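Local coordinates for protein bradavidin 2 (Bradyrhizobium japonicum, PDB 4GGR) that probably binds biotin, as a secreted bacterial member of the avidin family, at residues 89-94 against 103-108. Residues are numbered along the deposited sequence; the frame is centred on the assembly and turned at random.
Sequences TSWTLF and SRLKGG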
ATOM      1  N   THR A  89       6.416   1.304  -7.162  1.00 26.59           N
ATOM      2  CA  THR A  89       6.807   0.991  -5.790  1.00 25.94           C
ATOM      3  C   THR A  89       7.494  -0.358  -5.730  1.00 25.91           C
ATOM      4  O   THR A  89       7.311  -1.244  -6.616  1.00 24.64           O
ATOM      5  CB  THR A  89       5.546   0.887  -4.842  1.00 25.40           C
ATOM      6  OG1 THR A  89       4.622  -0.087  -5.365  1.00 27.78           O
ATOM      7  CG2 THR A  89       4.821   2.162  -4.738  1.00 20.94           C
ATOM      8  N   SER A  90       8.295  -0.529  -4.694  1.00 25.13           N
ATOM      9  CA  SER A  90       8.641  -1.871  -4.260  0.50 25.67           C
ATOM     10  C   SER A  90       8.037  -2.124  -2.886  1.00 25.89           C
ATOM     11  O   SER A  90       7.918  -1.217  -2.070  1.00 24.79           O
ATOM     12  CB  SER A  90      10.155  -2.115  -4.279  0.50 26.50           C
ATOM     13  OG  SER A  90      10.523  -2.759  -5.498  0.50 27.38           O
ATOM     14  N   TRP A  91       7.612  -3.365  -2.638  1.00 25.24           N
ATOM     15  CA  TRP A  91       6.996  -3.674  -1.347  1.00 25.53           C
ATOM     16  C   TRP A  91       7.646  -4.862  -0.674  1.00 26.16           C
ATOM     17  O   TRP A  91       8.230  -5.729  -1.335  1.00 26.41           O
ATOM     18  CB  TRP A  91       5.492  -3.921  -1.482  1.00 25.37           C
ATOM     19  CG  TRP A  91       5.119  -4.945  -2.531  1.00 24.37           C
ATOM     20  CD1 TRP A  91       4.787  -4.680  -3.836  1.00 25.34           C
ATOM     21  CD2 TRP A  91       4.981  -6.378  -2.368  1.00 25.87           C
ATOM     22  NE1 TRP A  91       4.488  -5.858  -4.499  1.00 23.02           N
ATOM     23  CE2 TRP A  91       4.610  -6.908  -3.626  1.00 23.91           C
ATOM     24  CE3 TRP A  91       5.175  -7.260  -1.296  1.00 22.79           C
ATOM     25  CZ2 TRP A  91       4.401  -8.283  -3.833  1.00 24.68           C
ATOM     26  CZ3 TRP A  91       5.004  -8.585  -1.488  1.00 24.58           C
ATOM     27  CH2 TRP A  91       4.603  -9.106  -2.763  1.00 25.08           C
ATOM     28  N   THR A  92       7.532  -4.896   0.646  1.00 26.98           N
ATOM     29  CA  THR A  92       7.909  -6.060   1.423  1.00 27.79           C
ATOM     30  C   THR A  92       6.765  -6.395   2.383  1.00 27.89           C
ATOM     31  O   THR A  92       6.312  -5.546   3.141  1.00 25.93           O
ATOM     32  CB  THR A  92       9.122  -5.751   2.265  1.00 29.22           C
ATOM     33  OG1 THR A  92       8.708  -4.865   3.312  1.00 35.30           O
ATOM     34  CG2 THR A  92      10.164  -5.050   1.439  1.00 28.84           C
ATOM     35  N   LEU A  93       6.302  -7.641   2.340  1.00 27.96           N
ATOM     36  CA  LEU A  93       5.218  -8.110   3.166  1.00 28.04           C
ATOM     37  C   LEU A  93       5.811  -8.987   4.280  1.00 29.80           C
ATOM     38  O   LEU A  93       6.703  -9.800   4.018  1.00 29.22           O
ATOM     39  CB  LEU A  93       4.293  -8.935   2.295  1.00 27.96           C
ATOM     40  CG  LEU A  93       3.428  -9.962   2.974  1.00 29.84           C
ATOM     41  CD1 LEU A  93       2.266  -9.250   3.559  1.00 31.69           C
ATOM     42  CD2 LEU A  93       2.949 -10.978   1.912  1.00 31.78           C
ATOM     43  N   PHE A  94       5.372  -8.772   5.518  1.00 29.95           N
ATOM     44  CA  PHE A  94       5.765  -9.627   6.633  1.00 32.10           C
ATOM     45  C   PHE A  94       4.504 -10.240   7.166  1.00 33.19           C
ATOM     46  O   PHE A  94       3.517  -9.543   7.337  1.00 32.01           O
ATOM     47  CB  PHE A  94       6.376  -8.812   7.757  1.00 32.49           C
ATOM     48  CG  PHE A  94       7.700  -8.257   7.438  1.00 34.25           C
ATOM     49  CD1 PHE A  94       7.814  -7.025   6.801  1.00 35.18           C
ATOM     50  CD2 PHE A  94       8.848  -8.963   7.767  1.00 35.61           C
ATOM     51  CE1 PHE A  94       9.049  -6.510   6.491  1.00 36.03           C
ATOM     52  CE2 PHE A  94      10.095  -8.452   7.472  1.00 37.18           C
ATOM     53  CZ  PHE A  94      10.197  -7.220   6.838  1.00 37.35           C
ATOM     54  N   SER A 103       7.594 -14.859   8.114  1.00 39.02           N
ATOM     55  CA  SER A 103       7.899 -15.015   6.719  1.00 38.45           C
ATOM     56  C   SER A 103       7.814 -13.652   6.081  1.00 37.88           C
ATOM     57  O   SER A 103       7.020 -12.819   6.497  1.00 37.27           O
ATOM     58  CB  SER A 103       6.888 -15.945   6.095  1.00 38.32           C
ATOM     59  OG  SER A 103       6.746 -17.106   6.891  1.00 41.27           O
ATOM     60  N   ARG A 104       8.661 -13.406   5.098  1.00 37.05           N
ATOM     61  CA  ARG A 104       8.554 -12.172   4.373  1.00 37.26           C
ATOM     62  C   ARG A 104       8.515 -12.414   2.877  1.00 36.18           C
ATOM     63  O   ARG A 104       8.993 -13.430   2.416  1.00 36.54           O
ATOM     64  CB  ARG A 104       9.660 -11.221   4.777  1.00 37.45           C
ATOM     65  CG  ARG A 104      10.953 -11.462   4.136  1.00 40.77           C
ATOM     66  CD  ARG A 104      11.849 -10.280   4.408  1.00 44.16           C
ATOM     67  NE  ARG A 104      13.191 -10.557   3.910  1.00 49.62           N
ATOM     68  CZ  ARG A 104      14.085 -11.343   4.515  1.00 52.71           C
ATOM     69  NH1 ARG A 104      13.804 -11.945   5.675  1.00 53.15           N
ATOM     70  NH2 ARG A 104      15.272 -11.527   3.949  1.00 53.94           N
ATOM     71  N   LEU A 105       7.940 -11.475   2.127  1.00 35.04           N
ATOM     72  CA  LEU A 105       7.772 -11.623   0.681  1.00 34.04           C
ATOM     73  C   LEU A 105       8.037 -10.256   0.083  1.00 32.74           C
ATOM     74  O   LEU A 105       7.714  -9.245   0.707  1.00 31.58           O
ATOM     75  CB  LEU A 105       6.344 -12.050   0.395  1.00 34.60           C
ATOM     76  CG  LEU A 105       5.937 -12.872  -0.813  1.00 38.67           C
ATOM     77  CD1 LEU A 105       6.937 -13.986  -1.164  1.00 42.43           C
ATOM     78  CD2 LEU A 105       4.565 -13.465  -0.512  1.00 40.93           C
ATOM     79  N   LYS A 106       8.657 -10.203  -1.086  1.00 30.47           N
ATOM     80  CA  LYS A 106       8.969  -8.903  -1.683  1.00 30.62           C
ATOM     81  C   LYS A 106       8.523  -8.851  -3.133  1.00 30.10           C
ATOM     82  O   LYS A 106       8.403  -9.896  -3.788  1.00 29.45           O
ATOM     83  CB  LYS A 106      10.454  -8.613  -1.598  1.00 31.05           C
ATOM     84  CG  LYS A 106      10.983  -8.474  -0.171  1.00 33.74           C
ATOM     85  CD  LYS A 106      12.464  -8.645  -0.145  1.00 35.40           C
ATOM     86  CE  LYS A 106      13.155  -7.314  -0.061  1.00 39.52           C
ATOM     87  NZ  LYS A 106      13.561  -7.112   1.354  1.00 42.25           N
ATOM     88  N   GLY A 107       8.276  -7.641  -3.641  1.00 29.02           N
ATOM     89  CA  GLY A 107       7.794  -7.503  -4.996  1.00 27.65           C
ATOM     90  C   GLY A 107       7.700  -6.054  -5.372  1.00 27.47           C
ATOM     91  O   GLY A 107       8.131  -5.175  -4.612  1.00 27.13           O
ATOM     92  N   GLY A 108       7.183  -5.798  -6.566  1.00 27.06           N
ATOM     93  CA  GLY A 108       7.035  -4.434  -7.069  1.00 27.57           C
ATOM     94  C   GLY A 108       5.570  -4.206  -7.417  1.00 28.29           C
ATOM     95  O   GLY A 108       4.829  -5.156  -7.612  1.00 29.46           O
TER
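With CG of W91 set between the backbone N and the carbonyl carbon (chi1 52°), the indole of strand 86-96 folds across to strand 102-114 and lies flat over G107 in the last hairpin of the avidin beta-barrel. G107 CA sits over the five-membered ring of W91, 3.8 Å from its centroid, a CH-pi contact possible because glycine has no CB there; one would run into CZ2. At the ring edge W91 NE1 makes a weak hydrogen bond to G108 O (3.2 Å), an oxygen also held by R20. Replacing W91 with an alanine is likely to bare the G107 backbone on this side and leave G108 O without the indole N-H. W91 and L93 each exchange two backbone hydrogen bonds with G107 and L105, respectively, in antiparallel register. L93, near biotin-site residue S74, has CG anti to its N (chi1 156°) and runs alongside L105, CD2 to CD2 3.8 Å; F45 touches both leucines. T92 and F94 project from the other face of the sheet: T92 CG2 packs on K106 CG (3.9 Å), and the F94 ring, which also meets F75, lies beside R104, CD2 standing 3.8 Å from R104 CB.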